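PDB 4MFZ: Dbv8 protein from Nonomuraea, which binds decanoyl-CoA and probably transfers its long acyl chain to the amino sugar of a glycopeptide antibiotic, as a GNAT-family N-acyltransferase. Local coordinates for residues A[191-203]-A[232-244]. Sequence-based numbering, arbitrary orientation.
Sequences GLVYRLGRLQYNL and SLRRARPFFERHF
The hydroxyl of Ser232 links helix 226-243 to the edge hairpin of the GNAT-like sheet: OG donates to Leu196 O, in the carbonyl plane at 2.6 Å, and accepts from Tyr201 OH at 2.8 Å. Set anti to the backbone N (chi1 -179°), OG is turned to the hairpin and joins both strands near the type II' turn Leu196-Leu199. Within the turn, Arg198 touches the bound decanoyl-CoA, and its NH1 hydrogen-bonds to Pro218 O. The rest is a worked example of helix-on-sheet packing, in which alternate strand residues, Tyr194 and Leu196, then Leu199, Tyr201 and Leu203, turn toward one helix. Ala236 CB lies over one face of the Tyr201 ring, offset toward its rim. Leu196 spreads its two methyls: CD1 rests 3.7 Å from Ala236 CA, and CD2 sits over the centre of the Phe239 ring, 3.5 Å from the centroid. Phe240 CE2 packs against Tyr201 CB, and Phe240 CD1 meets Leu203 CD2 at 3.6 Å. Tyr194, its OH donating a hydrogen bond to Gly191 O, meets Phe239 and Phe244 obliquely in an aromatic cluster. Where the helix ends, Leu203 CD1 covers a face of Phe244, 4.0 Å from the ring centroid.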
loop_
_atom_site.group_PDB
_atom_site.type_symbol
_atom_site.label_atom_id
_atom_site.label_comp_id
_atom_site.label_asym_id
_atom_site.label_seq_id
_atom_site.Cartn_x
_atom_site.Cartn_y
_atom_site.Cartn_z
ATOM N N GLY A 191 11.796 -0.831 -0.718
ATOM C CA GLY A 191 12.588 -0.380 0.443
ATOM C C GLY A 191 12.333 1.053 0.861
ATOM O O GLY A 191 13.165 1.659 1.514
ATOM N N LEU A 192 11.169 1.582 0.516
ATOM C CA LEU A 192 10.818 2.996 0.748
ATOM C C LEU A 192 9.674 3.223 1.754
ATOM O O LEU A 192 9.213 4.369 1.934
ATOM C CB LEU A 192 10.401 3.647 -0.592
ATOM C CG LEU A 192 11.436 4.505 -1.342
ATOM C CD1 LEU A 192 12.853 4.068 -1.055
ATOM C CD2 LEU A 192 11.218 4.603 -2.860
ATOM N N VAL A 193 9.174 2.148 2.354
ATOM C CA VAL A 193 8.120 2.277 3.389
ATOM C C VAL A 193 8.552 1.438 4.580
ATOM O O VAL A 193 8.967 0.284 4.408
ATOM C CB VAL A 193 6.713 1.806 2.891
ATOM C CG1 VAL A 193 5.638 1.981 3.971
ATOM C CG2 VAL A 193 6.283 2.557 1.610
ATOM N N TYR A 194 8.458 2.014 5.773
ATOM C CA TYR A 194 8.754 1.287 7.040
ATOM C C TYR A 194 7.595 1.407 7.993
ATOM O O TYR A 194 7.048 2.478 8.160
ATOM C CB TYR A 194 10.085 1.793 7.657
ATOM C CG TYR A 194 11.161 1.501 6.666
ATOM C CD1 TYR A 194 11.380 2.352 5.556
ATOM C CD2 TYR A 194 11.847 0.292 6.723
ATOM C CE1 TYR A 194 12.312 2.005 4.568
ATOM C CE2 TYR A 194 12.779 -0.041 5.761
ATOM C CZ TYR A 194 13.009 0.803 4.701
ATOM O OH TYR A 194 13.922 0.390 3.757
ATOM N N ARG A 195 7.189 0.292 8.586
ATOM C CA ARG A 195 6.190 0.346 9.626
ATOM C C ARG A 195 6.891 0.364 10.984
ATOM O O ARG A 195 7.659 -0.514 11.292
ATOM C CB ARG A 195 5.243 -0.850 9.549
ATOM C CG ARG A 195 4.297 -0.923 10.751
ATOM C CD ARG A 195 3.064 -1.784 10.502
ATOM N NE ARG A 195 2.120 -1.615 11.617
ATOM C CZ ARG A 195 0.846 -2.005 11.592
ATOM N NH1 ARG A 195 0.323 -2.594 10.504
ATOM N NH2 ARG A 195 0.071 -1.794 12.656
ATOM N N LEU A 196 6.614 1.375 11.793
ATOM C CA LEU A 196 7.223 1.447 13.108
ATOM C C LEU A 196 6.092 1.442 14.127
ATOM O O LEU A 196 5.418 2.445 14.316
ATOM C CB LEU A 196 8.135 2.693 13.267
ATOM C CG LEU A 196 9.195 3.113 12.233
ATOM C CD1 LEU A 196 9.826 4.475 12.567
ATOM C CD2 LEU A 196 10.268 2.041 12.062
ATOM N N GLY A 197 5.881 0.300 14.764
ATOM C CA GLY A 197 4.747 0.131 15.676
ATOM C C GLY A 197 3.460 0.243 14.890
ATOM O O GLY A 197 3.283 -0.477 13.899
ATOM N N ARG A 198 2.600 1.194 15.260
ATOM C CA ARG A 198 1.277 1.323 14.633
ATOM C C ARG A 198 1.261 2.066 13.290
ATOM O O ARG A 198 0.265 1.988 12.577
ATOM C CB ARG A 198 0.300 2.011 15.588
ATOM C CG ARG A 198 -1.179 2.095 15.146
ATOM C CD ARG A 198 -1.884 0.726 15.039
ATOM N NE ARG A 198 -3.271 0.788 14.520
ATOM C CZ ARG A 198 -3.588 1.095 13.256
ATOM N NH1 ARG A 198 -2.626 1.352 12.365
ATOM N NH2 ARG A 198 -4.861 1.106 12.853
ATOM N N LEU A 199 2.313 2.823 12.984
ATOM C CA LEU A 199 2.253 3.745 11.852
ATOM C C LEU A 199 3.265 3.383 10.784
ATOM O O LEU A 199 4.293 2.765 11.094
ATOM C CB LEU A 199 2.495 5.202 12.327
ATOM C CG LEU A 199 1.654 5.772 13.476
ATOM C CD1 LEU A 199 1.956 7.262 13.685
ATOM C CD2 LEU A 199 0.162 5.629 13.263
ATOM N N GLN A 200 2.978 3.792 9.546
ATOM C CA GLN A 200 3.891 3.588 8.401
ATOM C C GLN A 200 4.451 4.932 7.880
ATOM O O GLN A 200 3.777 5.956 7.904
ATOM C CB GLN A 200 3.184 2.883 7.233
ATOM C CG GLN A 200 2.876 1.387 7.396
ATOM C CD GLN A 200 1.959 0.870 6.288
ATOM O OE1 GLN A 200 1.186 1.630 5.705
ATOM N NE2 GLN A 200 2.021 -0.427 6.011
ATOM N N TYR A 201 5.689 4.923 7.415
ATOM C CA TYR A 201 6.316 6.150 6.955
ATOM C C TYR A 201 6.960 5.837 5.622
ATOM O O TYR A 201 7.662 4.830 5.514
ATOM C CB TYR A 201 7.411 6.585 7.929
ATOM C CG TYR A 201 6.915 6.793 9.332
ATOM C CD1 TYR A 201 6.901 5.733 10.253
ATOM C CD2 TYR A 201 6.439 8.047 9.741
ATOM C CE1 TYR A 201 6.410 5.921 11.545
ATOM C CE2 TYR A 201 5.964 8.245 11.035
ATOM C CZ TYR A 201 5.955 7.186 11.929
ATOM O OH TYR A 201 5.471 7.403 13.202
ATOM N N ASN A 202 6.735 6.683 4.620
ATOM C CA ASN A 202 7.485 6.531 3.384
ATOM C C ASN A 202 8.434 7.700 3.120
ATOM O O ASN A 202 8.126 8.840 3.406
ATOM C CB ASN A 202 6.589 6.246 2.186
ATOM C CG ASN A 202 5.742 7.416 1.803
ATOM O OD1 ASN A 202 4.818 7.793 2.537
ATOM N ND2 ASN A 202 6.009 7.980 0.620
ATOM N N LEU A 203 9.598 7.369 2.600
ATOM C CA LEU A 203 10.626 8.337 2.339
ATOM C C LEU A 203 10.242 9.027 1.043
ATOM O O LEU A 203 10.391 8.440 -0.017
ATOM C CB LEU A 203 11.955 7.604 2.178
ATOM C CG LEU A 203 12.470 6.861 3.416
ATOM C CD1 LEU A 203 13.139 5.556 3.032
ATOM C CD2 LEU A 203 13.435 7.721 4.234
ATOM N N SER A 232 5.139 5.509 18.245
ATOM C CA SER A 232 5.602 5.444 16.858
ATOM C C SER A 232 6.198 6.781 16.402
ATOM O O SER A 232 7.312 6.815 15.910
ATOM C CB SER A 232 4.471 5.064 15.899
ATOM O OG SER A 232 5.008 4.990 14.563
ATOM N N LEU A 233 5.432 7.858 16.553
ATOM C CA LEU A 233 5.848 9.182 16.099
ATOM C C LEU A 233 7.220 9.586 16.691
ATOM O O LEU A 233 8.081 10.059 15.954
ATOM C CB LEU A 233 4.768 10.225 16.383
ATOM C CG LEU A 233 5.033 11.634 15.848
ATOM C CD1 LEU A 233 5.022 11.668 14.332
ATOM C CD2 LEU A 233 4.026 12.627 16.370
ATOM N N ARG A 234 7.443 9.344 17.983
ATOM C CA ARG A 234 8.792 9.591 18.591
ATOM C C ARG A 234 9.973 8.780 18.054
ATOM O O ARG A 234 11.127 9.240 18.119
ATOM C CB ARG A 234 8.733 9.490 20.123
ATOM C CG ARG A 234 8.044 10.705 20.773
ATOM C CD ARG A 234 8.280 10.818 22.281
ATOM N NE ARG A 234 7.888 9.566 22.928
ATOM C CZ ARG A 234 8.740 8.575 23.209
ATOM N NH1 ARG A 234 10.037 8.712 22.937
ATOM N NH2 ARG A 234 8.296 7.444 23.755
ATOM N N ARG A 235 9.706 7.574 17.542
ATOM C CA ARG A 235 10.739 6.719 16.974
ATOM C C ARG A 235 11.144 7.087 15.515
ATOM O O ARG A 235 12.207 6.676 15.046
ATOM C CB ARG A 235 10.295 5.230 16.990
ATOM C CG ARG A 235 10.324 4.506 18.340
ATOM C CD ARG A 235 9.595 3.147 18.255
ATOM N NE ARG A 235 10.243 2.217 17.315
ATOM C CZ ARG A 235 9.634 1.262 16.605
ATOM N NH1 ARG A 235 8.294 1.054 16.680
ATOM N NH2 ARG A 235 10.381 0.499 15.804
ATOM N N ALA A 236 10.292 7.820 14.810
ATOM C CA ALA A 236 10.481 8.075 13.369
ATOM C C ALA A 236 11.789 8.780 13.081
ATOM O O ALA A 236 12.635 8.221 12.407
ATOM C CB ALA A 236 9.312 8.859 12.783
ATOM N N ARG A 237 11.942 10.006 13.589
ATOM C CA ARG A 237 13.175 10.786 13.394
ATOM C C ARG A 237 14.463 10.030 13.674
ATOM O O ARG A 237 15.352 10.012 12.818
ATOM C CB ARG A 237 13.150 12.128 14.157
ATOM C CG ARG A 237 12.803 13.305 13.255
ATOM C CD ARG A 237 12.933 14.677 13.917
ATOM N NE ARG A 237 14.110 14.850 14.781
ATOM C CZ ARG A 237 14.249 15.854 15.662
ATOM N NH1 ARG A 237 13.299 16.776 15.796
ATOM N NH2 ARG A 237 15.340 15.948 16.423
ATOM N N PRO A 238 14.596 9.408 14.860
ATOM C CA PRO A 238 15.892 8.734 15.019
ATOM C C PRO A 238 16.051 7.438 14.215
ATOM O O PRO A 238 17.180 7.022 13.944
ATOM C CB PRO A 238 15.975 8.435 16.526
ATOM C CG PRO A 238 14.596 8.648 17.055
ATOM C CD PRO A 238 13.912 9.608 16.144
ATOM N N PHE A 239 14.943 6.792 13.868
ATOM C CA PHE A 239 15.020 5.588 13.037
ATOM C C PHE A 239 15.606 5.953 11.675
ATOM O O PHE A 239 16.525 5.267 11.200
ATOM C CB PHE A 239 13.638 4.936 12.869
ATOM C CG PHE A 239 13.623 3.759 11.928
ATOM C CD1 PHE A 239 13.906 2.474 12.390
ATOM C CD2 PHE A 239 13.290 3.929 10.574
ATOM C CE1 PHE A 239 13.881 1.385 11.519
ATOM C CE2 PHE A 239 13.258 2.840 9.707
ATOM C CZ PHE A 239 13.550 1.570 10.180
ATOM N N PHE A 240 15.074 7.008 11.059
ATOM C CA PHE A 240 15.483 7.367 9.700
ATOM C C PHE A 240 16.848 8.054 9.668
ATOM O O PHE A 240 17.532 8.040 8.644
ATOM C CB PHE A 240 14.398 8.187 8.979
ATOM C CG PHE A 240 13.192 7.369 8.603
ATOM C CD1 PHE A 240 13.265 6.424 7.562
ATOM C CD2 PHE A 240 12.000 7.486 9.322
ATOM C CE1 PHE A 240 12.159 5.633 7.248
ATOM C CE2 PHE A 240 10.897 6.692 9.010
ATOM C CZ PHE A 240 10.985 5.766 7.966
ATOM N N GLU A 241 17.238 8.653 10.792
ATOM C CA GLU A 241 18.578 9.218 10.941
ATOM C C GLU A 241 19.605 8.093 11.086
ATOM O O GLU A 241 20.695 8.142 10.503
ATOM C CB GLU A 241 18.617 10.162 12.151
ATOM C CG GLU A 241 20.013 10.556 12.617
ATOM C CD GLU A 241 20.795 11.377 11.593
ATOM O OE1 GLU A 241 22.042 11.443 11.732
ATOM O OE2 GLU A 241 20.185 11.954 10.657
ATOM N N ARG A 242 19.256 7.081 11.867
ATOM C CA ARG A 242 20.113 5.921 11.992
ATOM C C ARG A 242 20.268 5.166 10.660
ATOM O O ARG A 242 21.379 4.755 10.305
ATOM C CB ARG A 242 19.591 4.977 13.080
ATOM C CG ARG A 242 20.401 3.708 13.229
ATOM C CD ARG A 242 19.771 2.765 14.239
ATOM N NE ARG A 242 20.068 3.154 15.618
ATOM C CZ ARG A 242 21.201 2.853 16.259
ATOM N NH1 ARG A 242 22.153 2.156 15.641
ATOM N NH2 ARG A 242 21.392 3.247 17.519
ATOM N N HIS A 243 19.168 4.966 9.935
ATOM C CA HIS A 243 19.207 4.060 8.775
ATOM C C HIS A 243 19.233 4.723 7.413
ATOM O O HIS A 243 19.648 4.090 6.436
ATOM C CB HIS A 243 18.079 3.049 8.835
ATOM C CG HIS A 243 18.053 2.239 10.105
ATOM N ND1 HIS A 243 18.958 1.266 10.367
ATOM C CD2 HIS A 243 17.176 2.272 11.199
ATOM C CE1 HIS A 243 18.683 0.705 11.567
ATOM N NE2 HIS A 243 17.588 1.324 12.078
ATOM N N PHE A 244 18.752 5.966 7.326
ATOM C CA PHE A 244 18.717 6.727 6.063
ATOM C C PHE A 244 19.206 8.149 6.299
ATOM O O PHE A 244 18.496 9.108 5.984
ATOM C CB PHE A 244 17.308 6.724 5.458
ATOM C CG PHE A 244 16.819 5.336 5.119
ATOM C CD1 PHE A 244 16.213 4.540 6.089
ATOM C CD2 PHE A 244 17.013 4.807 3.846
ATOM C CE1 PHE A 244 15.797 3.245 5.789
ATOM C CE2 PHE A 244 16.596 3.519 3.540
ATOM C CZ PHE A 244 16.000 2.736 4.509
#